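PDB 3BGH: putative neuraminyllactose-binding hemagglutinin homolog from Helicobacter pylori, which probably acts as an outer-membrane lipoprotein adhesin that may bind sialylated glycans such as neuraminyllactose, though its function is not established. Local coordinates for residues F82-A85 and S86-P89; I88-D91 and I92-A96; K58-E61 and K62-L66; S69-L72 and E73-Y77. All coordinates share one frame; numbering follows the deposited sequence.

Contact 1 of 4, residues F82-A85 and S86-P89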
loop_
_atom_site.group_PDB
_atom_site.type_symbol
_atom_site.label_atom_id
_atom_site.label_comp_id
_atom_site.label_asym_id
_atom_site.label_seq_id
_atom_site.Cartn_x
_atom_site.Cartn_y
_atom_site.Cartn_z
ATOM N N PHE A 82 -19.450 14.791 9.452
ATOM C CA PHE A 82 -18.821 14.790 10.773
ATOM C C PHE A 82 -17.365 14.408 10.588
ATOM O O PHE A 82 -17.000 13.925 9.517
ATOM C CB PHE A 82 -19.543 13.812 11.711
ATOM C CG PHE A 82 -20.981 14.184 11.983
ATOM C CD1 PHE A 82 -21.298 15.168 12.922
ATOM C CD2 PHE A 82 -22.022 13.563 11.282
ATOM C CE1 PHE A 82 -22.626 15.526 13.171
ATOM C CE2 PHE A 82 -23.350 13.907 11.517
ATOM C CZ PHE A 82 -23.653 14.891 12.469
ATOM N N LYS A 83 -16.527 14.633 11.595
ATOM C CA LYS A 83 -15.119 14.257 11.472
ATOM C C LYS A 83 -14.762 12.896 12.078
ATOM O O LYS A 83 -13.739 12.315 11.719
ATOM C CB LYS A 83 -14.181 15.357 11.979
ATOM C CG LYS A 83 -13.839 16.365 10.886
ATOM C CD LYS A 83 -12.973 17.541 11.385
ATOM C CE LYS A 83 -12.924 18.653 10.304
ATOM N NZ LYS A 83 -11.998 19.780 10.662
ATOM N N ASP A 84 -15.599 12.401 12.989
ATOM C CA ASP A 84 -15.438 11.076 13.601
ATOM C C ASP A 84 -16.842 10.515 13.851
ATOM O O ASP A 84 -17.805 11.288 13.950
ATOM C CB ASP A 84 -14.641 11.159 14.914
ATOM C CG ASP A 84 -13.171 11.601 14.706
ATOM O OD1 ASP A 84 -12.428 10.976 13.910
ATOM O OD2 ASP A 84 -12.740 12.574 15.364
ATOM N N ALA A 85 -16.972 9.191 13.935
ATOM C CA ALA A 85 -18.290 8.562 14.123
ATOM C C ALA A 85 -18.895 8.863 15.494
ATOM O O ALA A 85 -20.112 8.854 15.675
ATOM C CB ALA A 85 -18.215 7.063 13.888
ATOM N N SER A 86 -18.023 9.139 16.451
ATOM C CA SER A 86 -18.426 9.477 17.811
ATOM C C SER A 86 -19.139 10.834 17.893
ATOM O O SER A 86 -19.876 11.089 18.846
ATOM C CB SER A 86 -17.202 9.458 18.737
ATOM O OG SER A 86 -16.127 10.218 18.189
ATOM N N GLU A 87 -18.921 11.699 16.901
ATOM C CA GLU A 87 -19.612 13.000 16.852
ATOM C C GLU A 87 -21.021 12.910 16.273
ATOM O O GLU A 87 -21.685 13.939 16.112
ATOM C CB GLU A 87 -18.825 14.034 16.043
ATOM C CG GLU A 87 -17.401 14.301 16.513
ATOM C CD GLU A 87 -16.656 15.297 15.612
ATOM O OE1 GLU A 87 -17.196 15.698 14.545
ATOM O OE2 GLU A 87 -15.521 15.682 15.978
ATOM N N ILE A 88 -21.481 11.705 15.943
ATOM C CA ILE A 88 -22.817 11.572 15.368
ATOM C C ILE A 88 -23.855 11.523 16.487
ATOM O O ILE A 88 -23.842 10.600 17.315
ATOM C CB ILE A 88 -22.964 10.354 14.424
ATOM C CG1 ILE A 88 -21.975 10.438 13.259
ATOM C CG2 ILE A 88 -24.387 10.277 13.878
ATOM C CD1 ILE A 88 -21.741 9.101 12.558
ATOM N N PRO A 89 -24.735 12.539 16.536
ATOM C CA PRO A 89 -25.841 12.567 17.498
ATOM C C PRO A 89 -26.932 11.526 17.206
ATOM O O PRO A 89 -27.188 11.187 16.038
ATOM C CB PRO A 89 -26.395 13.992 17.358
ATOM C CG PRO A 89 -26.005 14.431 15.991
ATOM C CD PRO A 89 -24.702 13.748 15.692
#

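Contact 2 of 4, residues I88-D91 and I92-A96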
loop_
_atom_site.group_PDB
_atom_site.type_symbol
_atom_site.label_atom_id
_atom_site.label_comp_id
_atom_site.label_asym_id
_atom_site.label_seq_id
_atom_site.Cartn_x
_atom_site.Cartn_y
_atom_site.Cartn_z
ATOM N N ILE A 88 -21.481 11.705 15.943
ATOM C CA ILE A 88 -22.817 11.572 15.368
ATOM C C ILE A 88 -23.855 11.523 16.487
ATOM O O ILE A 88 -23.842 10.600 17.315
ATOM C CB ILE A 88 -22.964 10.354 14.424
ATOM C CG1 ILE A 88 -21.975 10.438 13.259
ATOM C CG2 ILE A 88 -24.387 10.277 13.878
ATOM C CD1 ILE A 88 -21.741 9.101 12.558
ATOM N N PRO A 89 -24.735 12.539 16.536
ATOM C CA PRO A 89 -25.841 12.567 17.498
ATOM C C PRO A 89 -26.932 11.526 17.206
ATOM O O PRO A 89 -27.188 11.187 16.038
ATOM C CB PRO A 89 -26.395 13.992 17.358
ATOM C CG PRO A 89 -26.005 14.431 15.991
ATOM C CD PRO A 89 -24.702 13.748 15.692
ATOM N N GLN A 90 -27.564 11.046 18.278
ATOM C CA GLN A 90 -28.633 10.052 18.198
ATOM C C GLN A 90 -29.729 10.421 17.222
ATOM O O GLN A 90 -30.169 9.589 16.430
ATOM C CB GLN A 90 -29.247 9.821 19.572
ATOM C CG GLN A 90 -28.638 8.661 20.302
ATOM C CD GLN A 90 -29.338 7.339 20.010
ATOM O OE1 GLN A 90 -29.254 6.398 20.805
ATOM N NE2 GLN A 90 -30.047 7.263 18.880
ATOM N N ASP A 91 -30.179 11.669 17.287
ATOM C CA ASP A 91 -31.183 12.151 16.351
ATOM C C ASP A 91 -30.851 11.725 14.918
ATOM O O ASP A 91 -31.729 11.305 14.152
ATOM C CB ASP A 91 -31.269 13.667 16.399
ATOM C CG ASP A 91 -32.552 14.182 15.793
ATOM O OD1 ASP A 91 -32.740 14.091 14.542
ATOM O OD2 ASP A 91 -33.392 14.657 16.593
ATOM N N ILE A 92 -29.572 11.866 14.573
ATOM C CA ILE A 92 -29.071 11.510 13.253
ATOM C C ILE A 92 -29.027 9.992 13.099
ATOM O O ILE A 92 -29.649 9.473 12.187
ATOM C CB ILE A 92 -27.697 12.157 12.967
ATOM C CG1 ILE A 92 -27.798 13.697 12.986
ATOM C CG2 ILE A 92 -27.137 11.643 11.658
ATOM C CD1 ILE A 92 -28.723 14.278 11.937
ATOM N N LYS A 93 -28.344 9.285 14.000
ATOM C CA LYS A 93 -28.314 7.819 13.953
ATOM C C LYS A 93 -29.708 7.226 13.664
ATOM O O LYS A 93 -29.844 6.317 12.841
ATOM C CB LYS A 93 -27.775 7.196 15.249
ATOM C CG LYS A 93 -26.332 7.513 15.661
ATOM C CD LYS A 93 -25.830 6.428 16.642
ATOM C CE LYS A 93 -25.042 6.973 17.827
ATOM N NZ LYS A 93 -23.764 7.657 17.447
ATOM N N GLU A 94 -30.736 7.747 14.337
ATOM C CA GLU A 94 -32.102 7.205 14.211
ATOM C C GLU A 94 -32.701 7.389 12.815
ATOM O O GLU A 94 -33.531 6.580 12.372
ATOM C CB GLU A 94 -33.051 7.789 15.277
ATOM C CG GLU A 94 -32.797 7.266 16.716
ATOM C CD GLU A 94 -33.535 5.951 17.062
ATOM O OE1 GLU A 94 -34.478 5.537 16.319
ATOM O OE2 GLU A 94 -33.161 5.339 18.101
ATOM N N LYS A 95 -32.265 8.437 12.124
ATOM C CA LYS A 95 -32.865 8.820 10.846
ATOM C C LYS A 95 -32.078 8.394 9.581
ATOM O O LYS A 95 -32.673 8.184 8.520
ATOM C CB LYS A 95 -33.146 10.336 10.847
ATOM C CG LYS A 95 -34.357 10.750 10.014
ATOM C CD LYS A 95 -34.826 12.177 10.360
ATOM C CE LYS A 95 -33.839 13.259 9.889
ATOM N NZ LYS A 95 -33.672 13.206 8.403
ATOM N N ALA A 96 -30.754 8.260 9.693
ATOM C CA ALA A 96 -29.876 8.049 8.529
ATOM C C ALA A 96 -30.106 6.697 7.874
ATOM O O ALA A 96 -30.448 5.735 8.550
ATOM C CB ALA A 96 -28.433 8.184 8.942
#

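Contact 3 of 4, residues K58-E61 and K62-L66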
loop_
_atom_site.group_PDB
_atom_site.type_symbol
_atom_site.label_atom_id
_atom_site.label_comp_id
_atom_site.label_asym_id
_atom_site.label_seq_id
_atom_site.Cartn_x
_atom_site.Cartn_y
_atom_site.Cartn_z
ATOM N N LYS A 58 -4.065 16.249 3.479
ATOM C CA LYS A 58 -5.201 17.070 3.913
ATOM C C LYS A 58 -6.101 17.492 2.740
ATOM O O LYS A 58 -7.314 17.374 2.800
ATOM C CB LYS A 58 -4.717 18.300 4.692
ATOM C CG LYS A 58 -4.456 18.021 6.169
ATOM C CD LYS A 58 -3.198 18.781 6.710
ATOM C CE LYS A 58 -2.970 18.497 8.208
ATOM N NZ LYS A 58 -1.614 18.959 8.756
ATOM N N GLU A 59 -5.489 17.956 1.665
ATOM C CA GLU A 59 -6.223 18.469 0.542
ATOM C C GLU A 59 -6.879 17.325 -0.269
ATOM O O GLU A 59 -7.997 17.464 -0.779
ATOM C CB GLU A 59 -5.277 19.354 -0.253
ATOM C CG GLU A 59 -5.366 19.295 -1.728
ATOM C CD GLU A 59 -6.014 20.500 -2.316
ATOM O OE1 GLU A 59 -7.031 20.969 -1.734
ATOM O OE2 GLU A 59 -5.520 20.961 -3.380
ATOM N N PHE A 60 -6.179 16.195 -0.361
ATOM C CA PHE A 60 -6.739 14.937 -0.854
ATOM C C PHE A 60 -7.935 14.461 0.007
ATOM O O PHE A 60 -8.963 14.068 -0.536
ATOM C CB PHE A 60 -5.625 13.870 -0.911
ATOM C CG PHE A 60 -5.962 12.650 -1.706
ATOM C CD1 PHE A 60 -5.381 12.432 -2.961
ATOM C CD2 PHE A 60 -6.802 11.675 -1.193
ATOM C CE1 PHE A 60 -5.667 11.268 -3.696
ATOM C CE2 PHE A 60 -7.085 10.528 -1.931
ATOM C CZ PHE A 60 -6.519 10.314 -3.172
ATOM N N GLU A 61 -7.810 14.478 1.327
ATOM C CA GLU A 61 -8.949 14.108 2.197
ATOM C C GLU A 61 -10.106 15.116 2.154
ATOM O O GLU A 61 -11.264 14.714 2.272
ATOM C CB GLU A 61 -8.539 13.970 3.656
ATOM C CG GLU A 61 -7.786 12.728 3.980
ATOM C CD GLU A 61 -7.075 12.811 5.338
ATOM O OE1 GLU A 61 -7.030 13.891 5.961
ATOM O OE2 GLU A 61 -6.562 11.784 5.786
ATOM N N LYS A 62 -9.792 16.407 2.023
ATOM C CA LYS A 62 -10.806 17.463 2.032
ATOM C C LYS A 62 -11.575 17.434 0.732
ATOM O O LYS A 62 -12.789 17.528 0.739
ATOM C CB LYS A 62 -10.193 18.867 2.291
ATOM C CG LYS A 62 -10.918 20.085 1.572
ATOM C CD LYS A 62 -10.394 21.496 2.006
ATOM C CE LYS A 62 -10.495 22.569 0.880
ATOM N NZ LYS A 62 -9.453 22.352 -0.214
ATOM N N SER A 63 -10.883 17.290 -0.389
ATOM C CA SER A 63 -11.569 17.268 -1.666
ATOM C C SER A 63 -12.560 16.113 -1.824
ATOM O O SER A 63 -13.638 16.314 -2.370
ATOM C CB SER A 63 -10.577 17.303 -2.805
ATOM O OG SER A 63 -9.757 18.438 -2.635
ATOM N N LEU A 64 -12.205 14.925 -1.334
ATOM C CA LEU A 64 -13.028 13.716 -1.485
ATOM C C LEU A 64 -14.306 13.899 -0.698
ATOM O O LEU A 64 -15.394 13.508 -1.108
ATOM C CB LEU A 64 -12.288 12.457 -0.973
ATOM C CG LEU A 64 -11.235 11.719 -1.809
ATOM C CD1 LEU A 64 -10.784 10.445 -1.083
ATOM C CD2 LEU A 64 -11.762 11.324 -3.203
ATOM N N PHE A 65 -14.137 14.522 0.454
ATOM C CA PHE A 65 -15.199 14.745 1.405
ATOM C C PHE A 65 -16.245 15.705 0.810
ATOM O O PHE A 65 -17.448 15.436 0.852
ATOM C CB PHE A 65 -14.541 15.303 2.653
ATOM C CG PHE A 65 -15.416 15.332 3.850
ATOM C CD1 PHE A 65 -16.291 14.294 4.119
ATOM C CD2 PHE A 65 -15.344 16.404 4.728
ATOM C CE1 PHE A 65 -17.103 14.321 5.253
ATOM C CE2 PHE A 65 -16.147 16.452 5.856
ATOM C CZ PHE A 65 -17.033 15.410 6.128
ATOM N N LEU A 66 -15.799 16.798 0.207
ATOM C CA LEU A 66 -16.740 17.814 -0.248
ATOM C C LEU A 66 -17.396 17.321 -1.510
ATOM O O LEU A 66 -18.620 17.376 -1.644
ATOM C CB LEU A 66 -16.064 19.171 -0.478
ATOM C CG LEU A 66 -15.358 19.863 0.705
ATOM C CD1 LEU A 66 -14.616 21.068 0.190
ATOM C CD2 LEU A 66 -16.317 20.264 1.831
#

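Contact 4 of 4, residues S69-L72 and E73-Y77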
loop_
_atom_site.group_PDB
_atom_site.type_symbol
_atom_site.label_atom_id
_atom_site.label_comp_id
_atom_site.label_asym_id
_atom_site.label_seq_id
_atom_site.Cartn_x
_atom_site.Cartn_y
_atom_site.Cartn_z
ATOM N N SER A 69 -19.984 14.753 -0.901
ATOM C CA SER A 69 -21.204 15.440 -0.490
ATOM C C SER A 69 -21.923 16.009 -1.727
ATOM O O SER A 69 -23.112 15.742 -1.904
ATOM C CB SER A 69 -20.926 16.482 0.578
ATOM O OG SER A 69 -20.575 15.835 1.793
ATOM N N SER A 70 -21.194 16.690 -2.617
ATOM C CA SER A 70 -21.804 17.278 -3.836
ATOM C C SER A 70 -22.413 16.258 -4.752
ATOM O O SER A 70 -23.490 16.487 -5.305
ATOM C CB SER A 70 -20.822 18.092 -4.657
ATOM O OG SER A 70 -20.502 19.256 -3.950
ATOM N N PHE A 71 -21.693 15.156 -4.947
ATOM C CA PHE A 71 -22.198 14.037 -5.708
ATOM C C PHE A 71 -23.504 13.515 -5.098
ATOM O O PHE A 71 -24.482 13.297 -5.805
ATOM C CB PHE A 71 -21.174 12.914 -5.720
ATOM C CG PHE A 71 -21.640 11.705 -6.444
ATOM C CD1 PHE A 71 -21.571 11.649 -7.834
ATOM C CD2 PHE A 71 -22.163 10.621 -5.743
ATOM C CE1 PHE A 71 -22.010 10.508 -8.529
ATOM C CE2 PHE A 71 -22.605 9.488 -6.420
ATOM C CZ PHE A 71 -22.528 9.430 -7.812
ATOM N N LEU A 72 -23.516 13.316 -3.786
ATOM C CA LEU A 72 -24.685 12.775 -3.125
ATOM C C LEU A 72 -25.902 13.704 -3.233
ATOM O O LEU A 72 -26.953 13.304 -3.723
ATOM C CB LEU A 72 -24.356 12.411 -1.682
ATOM C CG LEU A 72 -23.455 11.174 -1.613
ATOM C CD1 LEU A 72 -22.789 11.125 -0.278
ATOM C CD2 LEU A 72 -24.211 9.881 -1.925
ATOM N N GLU A 73 -25.735 14.950 -2.813
ATOM C CA GLU A 73 -26.751 15.980 -2.965
ATOM C C GLU A 73 -27.258 16.026 -4.394
ATOM O O GLU A 73 -28.445 15.838 -4.621
ATOM C CB GLU A 73 -26.194 17.320 -2.535
ATOM C CG GLU A 73 -25.953 17.385 -1.038
ATOM C CD GLU A 73 -25.118 18.586 -0.627
ATOM O OE1 GLU A 73 -24.341 19.094 -1.474
ATOM O OE2 GLU A 73 -25.230 19.014 0.551
ATOM N N ARG A 74 -26.365 16.193 -5.368
ATOM C CA ARG A 74 -26.770 16.168 -6.769
ATOM C C ARG A 74 -27.552 14.892 -7.132
ATOM O O ARG A 74 -28.035 14.749 -8.251
ATOM C CB ARG A 74 -25.557 16.315 -7.682
ATOM C CG ARG A 74 -25.874 16.151 -9.153
ATOM C CD ARG A 74 -25.955 17.484 -9.838
ATOM N NE ARG A 74 -24.741 17.783 -10.599
ATOM C CZ ARG A 74 -23.712 18.499 -10.138
ATOM N NH1 ARG A 74 -22.652 18.709 -10.922
ATOM N NH2 ARG A 74 -23.735 19.004 -8.895
ATOM N N LYS A 75 -27.673 13.967 -6.192
ATOM C CA LYS A 75 -28.270 12.677 -6.498
ATOM C C LYS A 75 -29.490 12.479 -5.623
ATOM O O LYS A 75 -30.159 11.446 -5.690
ATOM C CB LYS A 75 -27.243 11.565 -6.294
ATOM C CG LYS A 75 -27.055 10.709 -7.527
ATOM C CD LYS A 75 -26.131 11.326 -8.600
ATOM C CE LYS A 75 -26.300 10.551 -9.896
ATOM N NZ LYS A 75 -25.379 10.960 -10.994
ATOM N N GLY A 76 -29.754 13.491 -4.801
ATOM C CA GLY A 76 -31.050 13.662 -4.176
ATOM C C GLY A 76 -31.031 13.519 -2.673
ATOM O O GLY A 76 -32.026 13.840 -2.009
ATOM N N TYR A 77 -29.906 13.059 -2.133
ATOM C CA TYR A 77 -29.789 12.739 -0.716
ATOM C C TYR A 77 -29.598 13.955 0.171
ATOM O O TYR A 77 -29.176 15.018 -0.281
ATOM C CB TYR A 77 -28.636 11.740 -0.489
ATOM C CG TYR A 77 -28.791 10.476 -1.295
ATOM C CD1 TYR A 77 -29.420 9.358 -0.750
ATOM C CD2 TYR A 77 -28.316 10.396 -2.607
ATOM C CE1 TYR A 77 -29.575 8.207 -1.491
ATOM C CE2 TYR A 77 -28.478 9.229 -3.362
ATOM C CZ TYR A 77 -29.112 8.149 -2.788
ATOM O OH TYR A 77 -29.281 6.995 -3.512
#

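Contact 1 of 4, residues F82-A85 and S86-P89
With CG anti to its carbonyl carbon (chi1 -63°), F82 sets its ring against the end of the 3-10 turn that follows strand 78-82, while E87, extended beyond CG (chi2 177°), sends its carboxylate back to the start of the same turn. There E87 OE1 accepts the backbone N-H of K83 at 3.2 Å, a nearly straight bond (166°) that meets the carboxylate from above its plane. The main chain closes the turn with two i-to-i+3 bonds, from E87 N to D84 O and from I88 N to A85 O, each 3.2 Å. F82 supplies the apolar side. I88 CA lies over one face of the ring, and I88 CG1 packs 3.7 Å from F82 CD2, with the two side chains roughly perpendicular; P89 reaches the far end of the ring obliquely. F82 and I88 also rest on V40 of the neighbouring strand 38-48, which ties the turn to the sheet at one of its outermost strands, 78-82. D84 is salt-bridged to K45, and that positive charge probably eases the nearness of D84 OD2 to E87 OE2. At the ring tip, F82 CZ is 3.6 Å from P89 CD.

Contact 2 of 4, residues I88-D91 and I92-A96
The carbonyl oxygen of P89 receives two backbone N-H groups at the start of helix 90-95, where P89 itself occupies the N-cap position. K93 N reaches P89 O at 3.0 Å in a sound bond, whereas I92 N makes a bent, weak bond to the same atom. The next helical bond runs from E94 N to Q90 O at 2.8 Å. K93 also grips the residue ahead of the cap: its chain bends at chi3 and chi4 (-137° and -64°), folding the ammonium group back so that NZ lies 2.9 Å from I88 O. The lysine thus holds the approach to the helix from its side chain as well as its main chain. Its CG packs on I88 CG2, and that same methyl meets I92 CG2 at 3.8 Å, the two isoleucines crossing at about a right angle. P89 and I92 instead lie side by side, with P89 CG 3.6 Å from I92 CG1. I88, I92 and A96 all touch V40, so the short surface helix and the residues flanking it are laid against strand 38-48. On the outer side, the amide of Q90 and the carboxylate of E94 are nearly parallel, 14° apart, and Q90 NE2 comes 3.5 Å from E94 CG.

Contact 3 of 4, residues K58-E61 and K62-L66
Helix 54-73 is the crossover helix of a beta-alpha-beta unit, linking the parallel strands 38-48 and 78-82, and this contact spans successive turns through its middle. S63 and E59 are joined twice. E59 O accepts both S63 N, at 2.9 Å, and S63 OG, at 2.7 Å, and the two donors reach the oxygen from opposite faces of its carbonyl plane. The hydroxyl can return to the preceding turn because OG stands anti to the carbonyl carbon of S63 (chi1 -56°); the buried hydroxyl thereby donates its hydrogen to a carbonyl oxygen of the same helix. Further along, the bonds from L64 N to F60 O and from F65 N to E61 O are both long, 3.4 Å, and weak. On the solvent side E59 bends at chi2 and K62 at chi4, bringing E59 OE1 to 3.2 Å from K62 NZ in a salt bridge three residues apart. The buried side is apolar: F60 and L64 run side by side in the same direction, and L64 CD1 comes obliquely to the ring of F60, 3.8 Å from CE2. Y198 of helix 186-208 meets the F60 ring edge-to-face and also touches S63 and L64, while F23 adds a second edge-to-face partner. E61 OE2 is hydrogen-bonded to the backbone N of I46, and F65 rests on L41 and P44 of strand 38-48. Such division into a charged outer face and apolar sides packed on sheet and helix marks an amphipathic helix in a beta-alpha-beta crossover.

Contact 4 of 4, residues S69-L72 and E73-Y77
F71 has one ring face overlapped by the aliphatic chain of K75, whose CD sits 4.1 Å above the ring plane, displaced toward the rim, as helix 54-73 ends in a Schellman motif. With chi1 of F71 near 180° (178°), its ring is carried to where K75, bent at chi2, can cross it obliquely; beyond the ring, K75 NZ lies near a bound sulfate, a long and weak approach to an ion probably taken up from the crystallisation liquor. The last regular helical bonds run from E73 N to S69 O and from R74 N to S70 O, each 2.9 Å. Beyond them the chain makes a type I turn from E73 to G76, closed by G76 N on E73 O at 2.7 Å, and G76 leaves the helix with positive phi (115°). Y77 N then returns to L72 O in a weak bond of 3.4 Å. R74 is held by G29 O through its NE, and S69 OG by Q81, so the helix end is also tied to a preceding loop and to strand 78-82. L72 and Y77 both touch V39, bringing the turn against the sheet. The L72 carbonyl lies at the Y77 ring edge, in its plane, with L72 O 3.4 Å from Y77 CD2.

Along the chain the order is contact 3, contact 4, contact 1, contact 2. Contacts 3 and 4 share helix 54-73, their centres about 16 Å apart, one through its middle and the other at its C-terminal end. Strand 78-82 then leads to contact 1, which passes directly into contact 2 through the shared I88 and P89, with centres about 10 Å apart. Contact 1 also touches contact 3, where F82 O packs against F65 CZ, although their centres lie about 17 Å apart. All four lean on strand 38-48. Together they trace the beta-alpha-beta unit and the exit from its edge strand, continuing toward strand 98-114 of the five-stranded mixed sheet.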